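Local coordinates for protein KLLA0E08119p (Kluyveromyces lactis, PDB 3VA7) that probably carboxylates urea to urea-1-carboxylate using ATP, hydrogencarbonate and biotin, as the urea carboxylase part of a longer enzyme that also hydrolyses urea-1-carboxylate, at residues P707-A712 and T739-V744; G720-N725 and L1141-N1146; D689-H694 and V702-P707; T949-A954 and Y1013-T1018. All coordinates share one frame; numbering follows the deposited sequence.

Contact 1: residues P707-A712 and T739-V744. With BTI (5-(hexahydro-2-oxo-1H-thieno[3,4-D]imidazol-6-yl)pentanal), chain B.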
# COMPACT_ATOMS: atom_id res chain seq x y z
N PRO A 707 34.96 -9.42 -10.07
CA PRO A 707 35.90 -10.37 -9.45
C PRO A 707 35.37 -10.91 -8.14
O PRO A 707 34.72 -10.19 -7.41
CB PRO A 707 37.15 -9.53 -9.19
CG PRO A 707 36.62 -8.04 -9.12
CD PRO A 707 35.31 -7.99 -9.88
N LYS A 708 35.70 -12.15 -7.84
CA LYS A 708 35.18 -12.84 -6.67
C LYS A 708 36.03 -12.51 -5.48
O LYS A 708 37.19 -12.36 -5.62
CB LYS A 708 35.14 -14.35 -6.94
CG LYS A 708 34.25 -14.73 -8.14
CD LYS A 708 32.81 -14.12 -8.09
CE LYS A 708 32.08 -14.22 -9.45
NZ LYS A 708 32.15 -15.61 -10.07
N PRO A 709 35.45 -12.41 -4.28
CA PRO A 709 36.25 -11.97 -3.09
C PRO A 709 37.22 -12.98 -2.51
O PRO A 709 37.02 -14.19 -2.61
CB PRO A 709 35.19 -11.65 -2.02
CG PRO A 709 33.90 -11.52 -2.77
CD PRO A 709 34.00 -12.43 -3.99
N LYS A 710 38.27 -12.46 -1.89
CA LYS A 710 39.15 -13.30 -1.14
C LYS A 710 38.98 -12.86 0.29
O LYS A 710 39.20 -11.70 0.63
CB LYS A 710 40.61 -13.19 -1.61
CG LYS A 710 40.81 -13.13 -3.12
CD LYS A 710 42.25 -12.86 -3.45
CE LYS A 710 42.71 -13.71 -4.61
NZ LYS A 710 42.39 -13.10 -5.89
N TRP A 711 38.52 -13.79 1.10
CA TRP A 711 38.12 -13.50 2.45
C TRP A 711 39.25 -13.65 3.48
O TRP A 711 40.12 -14.50 3.36
CB TRP A 711 36.93 -14.38 2.81
CG TRP A 711 35.76 -14.18 1.91
CD1 TRP A 711 35.30 -15.05 0.95
CD2 TRP A 711 34.91 -13.03 1.84
NE1 TRP A 711 34.19 -14.52 0.32
CE2 TRP A 711 33.93 -13.29 0.85
CE3 TRP A 711 34.85 -11.82 2.56
CZ2 TRP A 711 32.91 -12.38 0.55
CZ3 TRP A 711 33.82 -10.90 2.24
CH2 TRP A 711 32.88 -11.19 1.23
N ALA A 712 39.23 -12.81 4.49
CA ALA A 712 40.26 -12.81 5.51
C ALA A 712 39.90 -13.81 6.54
O ALA A 712 40.74 -14.19 7.31
CB ALA A 712 40.42 -11.40 6.15
N THR A 739 26.48 -9.97 -0.82
CA THR A 739 25.53 -11.03 -0.42
C THR A 739 26.18 -12.30 -0.82
O THR A 739 26.01 -12.75 -1.95
CB THR A 739 24.18 -10.89 -1.13
OG1 THR A 739 24.37 -11.13 -2.54
CG2 THR A 739 23.60 -9.50 -0.92
N GLY A 740 26.94 -12.91 0.08
CA GLY A 740 27.86 -14.02 -0.32
C GLY A 740 29.03 -13.47 -1.17
O GLY A 740 29.68 -12.48 -0.77
N ASP A 741 29.24 -14.03 -2.36
CA ASP A 741 30.40 -13.74 -3.17
C ASP A 741 30.12 -12.70 -4.30
O ASP A 741 30.96 -12.41 -5.14
CB ASP A 741 30.97 -15.05 -3.71
CG ASP A 741 31.53 -15.95 -2.61
OD1 ASP A 741 32.44 -15.48 -1.88
OD2 ASP A 741 31.09 -17.13 -2.48
N GLU A 742 28.93 -12.13 -4.29
CA GLU A 742 28.55 -11.17 -5.30
C GLU A 742 27.97 -9.95 -4.59
O GLU A 742 27.25 -10.13 -3.59
CB GLU A 742 27.49 -11.76 -6.17
CG GLU A 742 27.98 -12.85 -7.10
CD GLU A 742 26.84 -13.72 -7.59
OE1 GLU A 742 26.02 -13.24 -8.38
OE2 GLU A 742 26.74 -14.87 -7.13
N PRO A 743 28.28 -8.73 -5.09
CA PRO A 743 27.86 -7.48 -4.47
C PRO A 743 26.71 -6.82 -5.17
O PRO A 743 26.44 -7.10 -6.31
CB PRO A 743 29.10 -6.59 -4.61
CG PRO A 743 29.69 -7.03 -5.98
CD PRO A 743 29.18 -8.48 -6.24
N VAL A 744 26.06 -5.91 -4.47
CA VAL A 744 24.92 -5.23 -5.02
C VAL A 744 24.88 -3.87 -4.38
O VAL A 744 25.18 -3.72 -3.17
CB VAL A 744 23.63 -6.01 -4.74
CG1 VAL A 744 23.58 -6.53 -3.28
CG2 VAL A 744 22.42 -5.19 -5.09
C11 BTI B . 18.36 -6.97 -5.30
O11 BTI B . 18.32 -8.24 -5.28
C10 BTI B . 18.82 -6.07 -4.11
C9 BTI B . 19.11 -6.92 -2.88
C8 BTI B . 19.85 -6.22 -1.75
C7 BTI B . 20.57 -7.16 -0.76
C2 BTI B . 19.72 -8.29 -0.21
S1 BTI B . 18.29 -7.73 0.65
C6 BTI B . 18.13 -9.19 1.61
C5 BTI B . 19.50 -9.83 1.72
N3 BTI B . 19.93 -9.40 3.03
C3 BTI B . 20.91 -8.53 2.93
O3 BTI B . 21.52 -8.01 3.98
N2 BTI B . 21.23 -8.27 1.68
C4 BTI B . 20.49 -9.15 0.78
O HOH W 1 31.71 -10.62 -7.03
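A two-residue hairpin turn, type II' from Thr739 to Glu742, joins strands 735-739 and 742-746 of the carboxyltransferase sheet and sets Asp741 against Pro709 and Trp711. The polar link is a single straight bond: Trp711 NE1 gives its hydrogen to Asp741 OD1 at 3.0 Å, with 168° at the hydrogen. The acceptor lies in the indole plane and is met almost end-on to its C-O bond, while the carboxylate is turned 45° against the ring. Asp741 CG stands beside its own backbone N (chi1 -66°), which brings the acid to the indole edge. Further round that edge, Trp711 CZ2 lies 3.5 Å from Gly740 O. Pro709 slots in above: its CB covers one indole face, and its CD sits 3.3 Å from Asp741 O. A water clamps the backbones, donating to Pro707 O and to Asp741 O at 2.7 Å. Lys708 CD passes 3.9 Å from Asp741 O, and its NZ goes on to a salt bridge with Glu1148. Replacing Trp711 by an alanine would probably leave Asp741 OD1 without its in-plane N-H donor and open a gap beneath Pro709. On the other side of the turn, Thr739 CG2 touches C4 of the biotin group at 3.6 Å and Val744 CG2 touches C10 at 3.8 Å. The arrangement is that of a beta hairpin whose strands line a cofactor pocket, here the biotin site, while its turn is held from behind.

Contact 2: residues G720-N725 and L1141-N1146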
# COMPACT_ATOMS: atom_id res chain seq x y z
N GLY A 720 26.61 -16.86 10.57
CA GLY A 720 26.50 -17.58 9.31
C GLY A 720 27.89 -18.03 8.90
O GLY A 720 28.89 -17.38 9.21
N LEU A 721 27.96 -19.14 8.17
CA LEU A 721 29.22 -19.72 7.81
C LEU A 721 29.93 -18.96 6.72
O LEU A 721 31.14 -18.83 6.76
CB LEU A 721 29.05 -21.18 7.48
CG LEU A 721 28.91 -21.93 8.80
CD1 LEU A 721 28.47 -23.35 8.61
CD2 LEU A 721 30.24 -21.90 9.53
N HIS A 722 29.21 -18.41 5.77
CA HIS A 722 29.93 -17.79 4.66
C HIS A 722 30.72 -16.55 5.14
O HIS A 722 30.19 -15.73 5.89
CB HIS A 722 28.97 -17.43 3.58
CG HIS A 722 29.63 -16.91 2.37
ND1 HIS A 722 29.84 -17.68 1.25
CD2 HIS A 722 30.15 -15.68 2.09
CE1 HIS A 722 30.44 -16.95 0.32
NE2 HIS A 722 30.63 -15.73 0.81
N PRO A 723 31.99 -16.41 4.70
CA PRO A 723 32.78 -15.39 5.35
C PRO A 723 32.30 -13.98 5.15
O PRO A 723 32.80 -13.13 5.88
CB PRO A 723 34.16 -15.54 4.70
CG PRO A 723 34.17 -16.92 4.19
CD PRO A 723 32.79 -17.15 3.72
N SER A 724 31.37 -13.70 4.24
CA SER A 724 30.74 -12.34 4.11
C SER A 724 29.64 -12.09 5.13
O SER A 724 29.14 -10.95 5.24
CB SER A 724 30.08 -12.13 2.76
OG SER A 724 28.86 -12.86 2.68
N ASN A 725 29.20 -13.16 5.80
CA ASN A 725 28.11 -13.10 6.78
C ASN A 725 28.58 -12.36 8.04
O ASN A 725 29.68 -12.61 8.53
CB ASN A 725 27.67 -14.53 7.15
CG ASN A 725 26.95 -15.26 6.01
OD1 ASN A 725 27.05 -14.90 4.82
ND2 ASN A 725 26.23 -16.30 6.38
N LEU A 1141 32.45 -25.67 1.35
CA LEU A 1141 31.48 -25.77 0.26
C LEU A 1141 30.64 -24.48 0.07
O LEU A 1141 30.49 -24.02 -1.09
CB LEU A 1141 30.64 -27.07 0.39
CG LEU A 1141 31.47 -28.36 0.14
CD1 LEU A 1141 30.86 -29.71 0.66
CD2 LEU A 1141 31.84 -28.45 -1.33
N ILE A 1142 30.15 -23.87 1.17
CA ILE A 1142 29.25 -22.68 1.13
C ILE A 1142 29.88 -21.49 0.39
O ILE A 1142 29.19 -20.71 -0.31
CB ILE A 1142 28.79 -22.28 2.55
CG1 ILE A 1142 27.89 -23.40 3.15
CG2 ILE A 1142 28.11 -20.91 2.56
CD1 ILE A 1142 27.68 -23.35 4.69
N GLN A 1143 31.20 -21.42 0.51
CA GLN A 1143 32.04 -20.36 -0.04
C GLN A 1143 32.33 -20.41 -1.55
O GLN A 1143 33.07 -19.55 -2.04
CB GLN A 1143 33.40 -20.50 0.62
CG GLN A 1143 33.96 -19.32 1.22
CD GLN A 1143 34.95 -19.69 2.30
OE1 GLN A 1143 36.06 -19.16 2.30
NE2 GLN A 1143 34.56 -20.55 3.26
N VAL A 1144 31.87 -21.46 -2.26
CA VAL A 1144 32.15 -21.59 -3.70
C VAL A 1144 31.24 -20.59 -4.39
O VAL A 1144 30.01 -20.72 -4.27
CB VAL A 1144 31.91 -23.06 -4.29
CG1 VAL A 1144 32.12 -23.07 -5.80
CG2 VAL A 1144 32.78 -24.17 -3.62
N ALA A 1145 31.81 -19.58 -5.06
CA ALA A 1145 31.01 -18.61 -5.82
C ALA A 1145 30.10 -19.33 -6.82
O ALA A 1145 30.47 -20.36 -7.35
CB ALA A 1145 31.89 -17.60 -6.55
N ASN A 1146 28.89 -18.81 -7.04
CA ASN A 1146 27.98 -19.37 -8.03
C ASN A 1146 28.60 -19.28 -9.44
O ASN A 1146 29.46 -18.43 -9.67
CB ASN A 1146 26.63 -18.63 -7.95
CG ASN A 1146 25.49 -19.34 -8.69
OD1 ASN A 1146 25.52 -20.55 -8.88
ND2 ASN A 1146 24.49 -18.58 -9.09
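His722 and Pro723 meet Ile1142 and Gln1143, with Leu721 adding an apolar flank. His722 holds its ring anti to the backbone N (chi1 -175°), which swings the imidazole across to the second segment. There ND1 faces Ile1142 O near the ring plane in a weak hydrogen bond of 3.5 Å. His722 CB rests on Ile1142 CG2 at 3.7 Å, so the same isoleucine touches the histidine through both its backbone and its branch. The two gamma branches of Ile1142 divide the work: CG2 serves the histidine, while CG1, standing beside the backbone N (chi1 -66°), carries CD1 to Leu721 CB at 3.8 Å. These two aliphatic chains cross at about a right angle, and Phe963 and Val967 of helix 960-967 pack around them. The contact thus joins a carboxyltransferase loop, folded into a type I turn from His722 to Asn725, to the C-terminal end of helix 1133-1142, more than 400 residues further along. Beyond the helix end, Gln1143 runs extended past CG and lies across the Pro723 ring, with CD 3.4 Å from Pro723 CG and CG 3.5 Å from Pro723 CD. Its amide is held by the helix it follows, NE2 donating to Ala1139 O. Pro723 CD also covers one face of the His722 imidazole, and Trp711 meets that imidazole nearly at right angles.

Contact 3: residues D689-H694 and V702-P707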
# COMPACT_ATOMS: atom_id res chain seq x y z
N ASP A 689 39.52 -3.23 -10.82
CA ASP A 689 38.64 -3.80 -11.87
C ASP A 689 37.29 -3.08 -12.11
O ASP A 689 36.84 -2.29 -11.27
CB ASP A 689 38.40 -5.29 -11.67
CG ASP A 689 39.69 -6.05 -11.54
OD1 ASP A 689 39.64 -7.25 -11.16
OD2 ASP A 689 40.77 -5.43 -11.78
N LYS A 690 36.71 -3.36 -13.28
CA LYS A 690 35.42 -2.84 -13.63
C LYS A 690 34.39 -3.86 -13.26
O LYS A 690 34.67 -5.05 -13.20
CB LYS A 690 35.33 -2.51 -15.11
CG LYS A 690 36.32 -1.48 -15.50
CD LYS A 690 35.77 -0.45 -16.40
CE LYS A 690 36.86 0.01 -17.40
NZ LYS A 690 36.35 1.06 -18.36
N TRP A 691 33.19 -3.36 -12.99
CA TRP A 691 32.06 -4.18 -12.58
C TRP A 691 31.00 -4.04 -13.65
O TRP A 691 30.76 -2.93 -14.14
CB TRP A 691 31.49 -3.65 -11.26
CG TRP A 691 32.39 -3.93 -10.09
CD1 TRP A 691 33.36 -3.10 -9.54
CD2 TRP A 691 32.42 -5.14 -9.33
NE1 TRP A 691 33.97 -3.73 -8.48
CE2 TRP A 691 33.42 -4.98 -8.34
CE3 TRP A 691 31.70 -6.33 -9.39
CZ2 TRP A 691 33.72 -5.98 -7.41
CZ3 TRP A 691 32.01 -7.34 -8.49
CH2 TRP A 691 33.00 -7.16 -7.51
N LYS A 692 30.36 -5.17 -13.98
CA LYS A 692 29.31 -5.20 -14.98
C LYS A 692 27.93 -5.26 -14.28
O LYS A 692 27.75 -6.05 -13.36
CB LYS A 692 29.54 -6.42 -15.85
CG LYS A 692 28.85 -6.45 -17.22
CD LYS A 692 29.67 -7.40 -18.12
CE LYS A 692 29.47 -7.17 -19.65
NZ LYS A 692 29.50 -5.74 -20.17
N VAL A 693 26.99 -4.43 -14.71
CA VAL A 693 25.65 -4.43 -14.17
C VAL A 693 24.80 -5.64 -14.62
O VAL A 693 24.61 -5.89 -15.84
CB VAL A 693 24.93 -3.15 -14.62
CG1 VAL A 693 23.48 -3.11 -14.03
CG2 VAL A 693 25.71 -1.96 -14.20
N HIS A 694 24.23 -6.35 -13.64
CA HIS A 694 23.56 -7.67 -13.80
C HIS A 694 22.06 -7.50 -14.08
O HIS A 694 21.43 -6.51 -13.64
CB HIS A 694 23.79 -8.40 -12.48
CG HIS A 694 23.19 -9.78 -12.38
ND1 HIS A 694 21.83 -10.02 -12.43
CD2 HIS A 694 23.78 -10.98 -12.13
CE1 HIS A 694 21.62 -11.31 -12.24
NE2 HIS A 694 22.78 -11.91 -12.05
N VAL A 702 21.18 -2.61 -7.20
CA VAL A 702 21.72 -2.82 -8.51
C VAL A 702 22.80 -3.85 -8.38
O VAL A 702 23.81 -3.62 -7.76
CB VAL A 702 22.19 -1.48 -9.13
CG1 VAL A 702 23.07 -1.70 -10.36
CG2 VAL A 702 20.92 -0.62 -9.47
N ARG A 703 22.56 -5.02 -8.94
CA ARG A 703 23.48 -6.15 -8.80
C ARG A 703 24.71 -6.07 -9.77
O ARG A 703 24.63 -5.55 -10.90
CB ARG A 703 22.65 -7.44 -8.93
CG ARG A 703 23.43 -8.74 -8.90
CD ARG A 703 24.00 -9.02 -7.51
NE ARG A 703 22.97 -9.45 -6.57
CZ ARG A 703 23.23 -9.88 -5.34
NH1 ARG A 703 24.48 -9.89 -4.88
NH2 ARG A 703 22.25 -10.27 -4.56
N LEU A 704 25.87 -6.56 -9.33
CA LEU A 704 27.12 -6.34 -10.09
C LEU A 704 27.79 -7.66 -10.42
O LEU A 704 27.72 -8.61 -9.62
CB LEU A 704 28.11 -5.45 -9.31
CG LEU A 704 27.61 -4.03 -8.94
CD1 LEU A 704 28.61 -3.29 -8.11
CD2 LEU A 704 27.23 -3.18 -10.15
N ILE A 705 28.43 -7.73 -11.58
CA ILE A 705 29.23 -8.89 -11.92
C ILE A 705 30.69 -8.43 -11.97
O ILE A 705 31.02 -7.45 -12.65
CB ILE A 705 28.82 -9.48 -13.32
CG1 ILE A 705 27.30 -9.80 -13.37
CG2 ILE A 705 29.62 -10.77 -13.58
CD1 ILE A 705 26.61 -9.63 -14.76
N GLY A 706 31.55 -9.13 -11.25
CA GLY A 706 32.98 -8.91 -11.35
C GLY A 706 33.79 -9.86 -10.50
O GLY A 706 33.36 -10.99 -10.21
N PRO A 707 34.96 -9.42 -10.07
CA PRO A 707 35.90 -10.37 -9.45
C PRO A 707 35.37 -10.91 -8.14
O PRO A 707 34.72 -10.19 -7.41
CB PRO A 707 37.15 -9.53 -9.19
CG PRO A 707 36.62 -8.04 -9.12
CD PRO A 707 35.31 -7.99 -9.88
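Backbone hydrogen bonds between Lys692 and Ile705 tie the strands first. Lys692 N gives to Ile705 O at 2.7 Å, nearly straight and in the carbonyl plane, and Ile705 N returns a bond to Lys692 O. Further along, His694 N donates to Arg703 O at 2.9 Å, but from well above the carbonyl plane. CA-H...O contacts fill in between, as from Trp691 CA to Ile705 O. Lys692 and Ile705 are a hydrogen-bonded antiparallel pair, Val693 and Leu704 a non-hydrogen-bonded one. This is the beta hairpin of strands 691-698 and 701-705 in the carboxyltransferase sheet, with strands 742-746 and 778-783 flanking it on either side.

Ring contacts come next. Pro707 CD sits over one face of the Trp691 indole, 3.5 Å from the centre of the six-membered ring, a CH-pi contact close to the ring normal. Leu704 CD1 covers the opposite face, and Gly706, with no side chain to intrude, lets the indole lie along the backbone, CZ3 being 3.3 Å from Gly706 N. The indole NE1 is hydrogen-bonded to Phe686 O. At the other end, Arg703 CG lies over the face of the His694 ring, 4.0 Å from its centroid; both side chains start anti to their backbone N and run side by side. His694 ND1 accepts from Asn696 N, while Arg703 bends on to Thr739 OG1.

Aliphatic contacts complete the pairing. Val693 CG1 meets Val702 CG1 at 4.0 Å on the side of Leu704, and on the other Ile705 CD1 packs 3.8 Å from His694 CB.

Contact 4: residues T949-A954 and Y1013-T1018. With BTI (5-(hexahydro-2-oxo-1H-thieno[3,4-D]imidazol-6-yl)pentanal), chain B.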
# COMPACT_ATOMS: atom_id res chain seq x y z
N THR A 949 15.86 -20.24 -10.75
CA THR A 949 16.16 -18.95 -11.39
C THR A 949 17.56 -18.47 -11.17
O THR A 949 18.00 -17.58 -11.89
CB THR A 949 15.23 -17.84 -10.95
OG1 THR A 949 15.46 -17.60 -9.56
CG2 THR A 949 13.78 -18.21 -11.21
N ILE A 950 18.25 -19.01 -10.17
CA ILE A 950 19.50 -18.36 -9.71
C ILE A 950 20.64 -19.32 -9.43
O ILE A 950 21.70 -19.18 -10.01
CB ILE A 950 19.27 -17.46 -8.44
CG1 ILE A 950 18.45 -16.23 -8.81
CG2 ILE A 950 20.61 -17.09 -7.74
CD1 ILE A 950 18.20 -15.24 -7.60
N ARG A 951 20.39 -20.25 -8.50
CA ARG A 951 21.35 -21.25 -8.11
C ARG A 951 20.62 -22.56 -7.80
O ARG A 951 19.86 -22.63 -6.82
CB ARG A 951 22.10 -20.83 -6.86
CG ARG A 951 23.26 -21.76 -6.57
CD ARG A 951 24.31 -21.06 -5.75
NE ARG A 951 25.40 -21.97 -5.41
CZ ARG A 951 26.58 -21.61 -4.93
NH1 ARG A 951 26.88 -20.33 -4.76
NH2 ARG A 951 27.49 -22.53 -4.65
N SER A 952 20.86 -23.60 -8.60
CA SER A 952 20.09 -24.84 -8.44
C SER A 952 20.71 -25.87 -7.47
O SER A 952 20.02 -26.81 -7.01
CB SER A 952 19.84 -25.48 -9.80
OG SER A 952 21.02 -26.13 -10.25
N GLU A 953 22.00 -25.70 -7.18
CA GLU A 953 22.69 -26.54 -6.17
C GLU A 953 23.53 -25.71 -5.23
O GLU A 953 24.22 -24.75 -5.64
CB GLU A 953 23.56 -27.61 -6.83
CG GLU A 953 22.76 -28.56 -7.74
CD GLU A 953 23.67 -29.61 -8.42
OE1 GLU A 953 24.50 -29.25 -9.33
OE2 GLU A 953 23.54 -30.80 -8.04
N ALA A 954 23.51 -26.09 -3.97
CA ALA A 954 24.27 -25.36 -2.97
C ALA A 954 24.19 -26.22 -1.75
O ALA A 954 23.34 -27.06 -1.70
CB ALA A 954 23.66 -23.99 -2.72
N TYR A 1013 22.09 -16.97 2.29
CA TYR A 1013 22.27 -17.43 0.93
C TYR A 1013 23.48 -16.78 0.23
O TYR A 1013 23.92 -15.66 0.58
CB TYR A 1013 21.00 -17.17 0.12
CG TYR A 1013 19.85 -18.18 0.27
CD1 TYR A 1013 19.56 -18.84 1.50
CD2 TYR A 1013 19.01 -18.45 -0.82
CE1 TYR A 1013 18.50 -19.74 1.61
CE2 TYR A 1013 17.91 -19.36 -0.71
CZ TYR A 1013 17.67 -19.98 0.48
OH TYR A 1013 16.61 -20.83 0.56
N ASN A 1014 24.04 -17.50 -0.74
CA ASN A 1014 25.11 -17.00 -1.57
C ASN A 1014 24.84 -17.33 -3.03
O ASN A 1014 25.12 -18.44 -3.47
CB ASN A 1014 26.43 -17.59 -1.08
CG ASN A 1014 27.56 -17.46 -2.10
OD1 ASN A 1014 28.41 -18.37 -2.23
ND2 ASN A 1014 27.57 -16.37 -2.86
N PRO A 1015 24.30 -16.38 -3.80
CA PRO A 1015 23.90 -15.02 -3.46
C PRO A 1015 22.48 -15.05 -2.91
O PRO A 1015 21.83 -16.10 -2.96
CB PRO A 1015 23.86 -14.30 -4.84
CG PRO A 1015 23.43 -15.31 -5.76
CD PRO A 1015 24.00 -16.66 -5.21
N SER A 1016 21.98 -13.91 -2.47
CA SER A 1016 20.64 -13.86 -1.92
C SER A 1016 19.53 -14.08 -2.96
O SER A 1016 19.74 -13.88 -4.14
CB SER A 1016 20.47 -12.55 -1.15
OG SER A 1016 20.90 -11.45 -1.94
N ARG A 1017 18.34 -14.45 -2.50
CA ARG A 1017 17.13 -14.57 -3.34
C ARG A 1017 16.75 -13.19 -3.77
O ARG A 1017 17.17 -12.23 -3.13
CB ARG A 1017 15.97 -15.14 -2.54
CG ARG A 1017 16.16 -16.55 -2.02
CD ARG A 1017 14.88 -17.03 -1.31
NE ARG A 1017 14.42 -16.08 -0.28
CZ ARG A 1017 14.93 -16.01 0.96
NH1 ARG A 1017 15.91 -16.82 1.39
NH2 ARG A 1017 14.46 -15.09 1.77
N THR A 1018 15.93 -13.08 -4.80
CA THR A 1018 15.35 -11.82 -5.18
C THR A 1018 13.91 -11.71 -4.72
O THR A 1018 13.29 -10.62 -4.79
CB THR A 1018 15.31 -11.65 -6.66
OG1 THR A 1018 14.64 -12.77 -7.26
CG2 THR A 1018 16.73 -11.56 -7.20
C11 BTI B . 18.36 -6.97 -5.30
O11 BTI B . 18.32 -8.24 -5.28
C10 BTI B . 18.82 -6.07 -4.11
C9 BTI B . 19.11 -6.92 -2.88
C8 BTI B . 19.85 -6.22 -1.75
C7 BTI B . 20.57 -7.16 -0.76
C2 BTI B . 19.72 -8.29 -0.21
S1 BTI B . 18.29 -7.73 0.65
C6 BTI B . 18.13 -9.19 1.61
C5 BTI B . 19.50 -9.83 1.72
N3 BTI B . 19.93 -9.40 3.03
C3 BTI B . 20.91 -8.53 2.93
O3 BTI B . 21.52 -8.01 3.98
N2 BTI B . 21.23 -8.27 1.68
C4 BTI B . 20.49 -9.15 0.78
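Arg951 reaches toward Asn1014 while its neighbour Ile950 packs on Pro1015. From CB the arginine sets off toward the 1013-1018 loop; CG stands anti to the backbone N (chi1 -171°), and the chain stays extended as far as NE, the side chain packing against Tyr946 of helix 937-949 on the way. CD is the first atom to touch, 3.6 Å from Asn1014 O. NE turns back to its own loop and donates to Glu953 O at 3.0 Å, a bond of 159° at the hydrogen with the acceptor in the guanidinium plane, which fixes how the flat group is rotated. NH1 approaches Asn1014 O obliquely in a weak bond of 2.9 Å, bent to 124°. NH2 points on to Val1144 O, in the loop that follows helix 1133-1142. A leucine in place of Arg951 would probably leave the carbonyls of Asn1014, Glu953 and Val1144 without this shared donor and the three loops less firmly joined.

Ile950 supplies the apolar half: CG2 lies 3.9 Å from Pro1015 CG, and CD1 runs on to Thr1018 CG2 at 4.0 Å. Pro1015 follows a cis peptide bond. Beyond it the loop enters the biotin pocket, where Ser1016 OG sits 3.6 Å from C4 of the cofactor. Thr1018 OG1 hydrogen-bonds to Glu1199 OE2. The guanidinium is shared among carbonyls of three loops, its hold on the biotin-facing one being a single weak bond, and this is likely to steady the loop backbones through neutral oxygens.

Overall arrangement
Contacts 1, 2 and 4 are buried where loops converge, whereas contact 3, at the hairpin, is only partly buried. Contacts 1 and 3 share Pro707 and belong to one sheet, in which strands 701-705 and 742-746 are neighbours, Pro743 and Leu704 being joined by backbone bonding. Contact 3 is accordingly regular strand pairing, and the others depend on side chains: an indole-carboxylate bond in contact 1, mostly apolar packing in contact 2, a guanidinium on carbonyls in contact 4. Contacts 1 and 4, from different carboxyltransferase ranges, both touch biotin. Contact 2 lies beside each of them; Asn1146 ND2 bonds to Ile950 O, tying the 1141-1146 segment to contact 4.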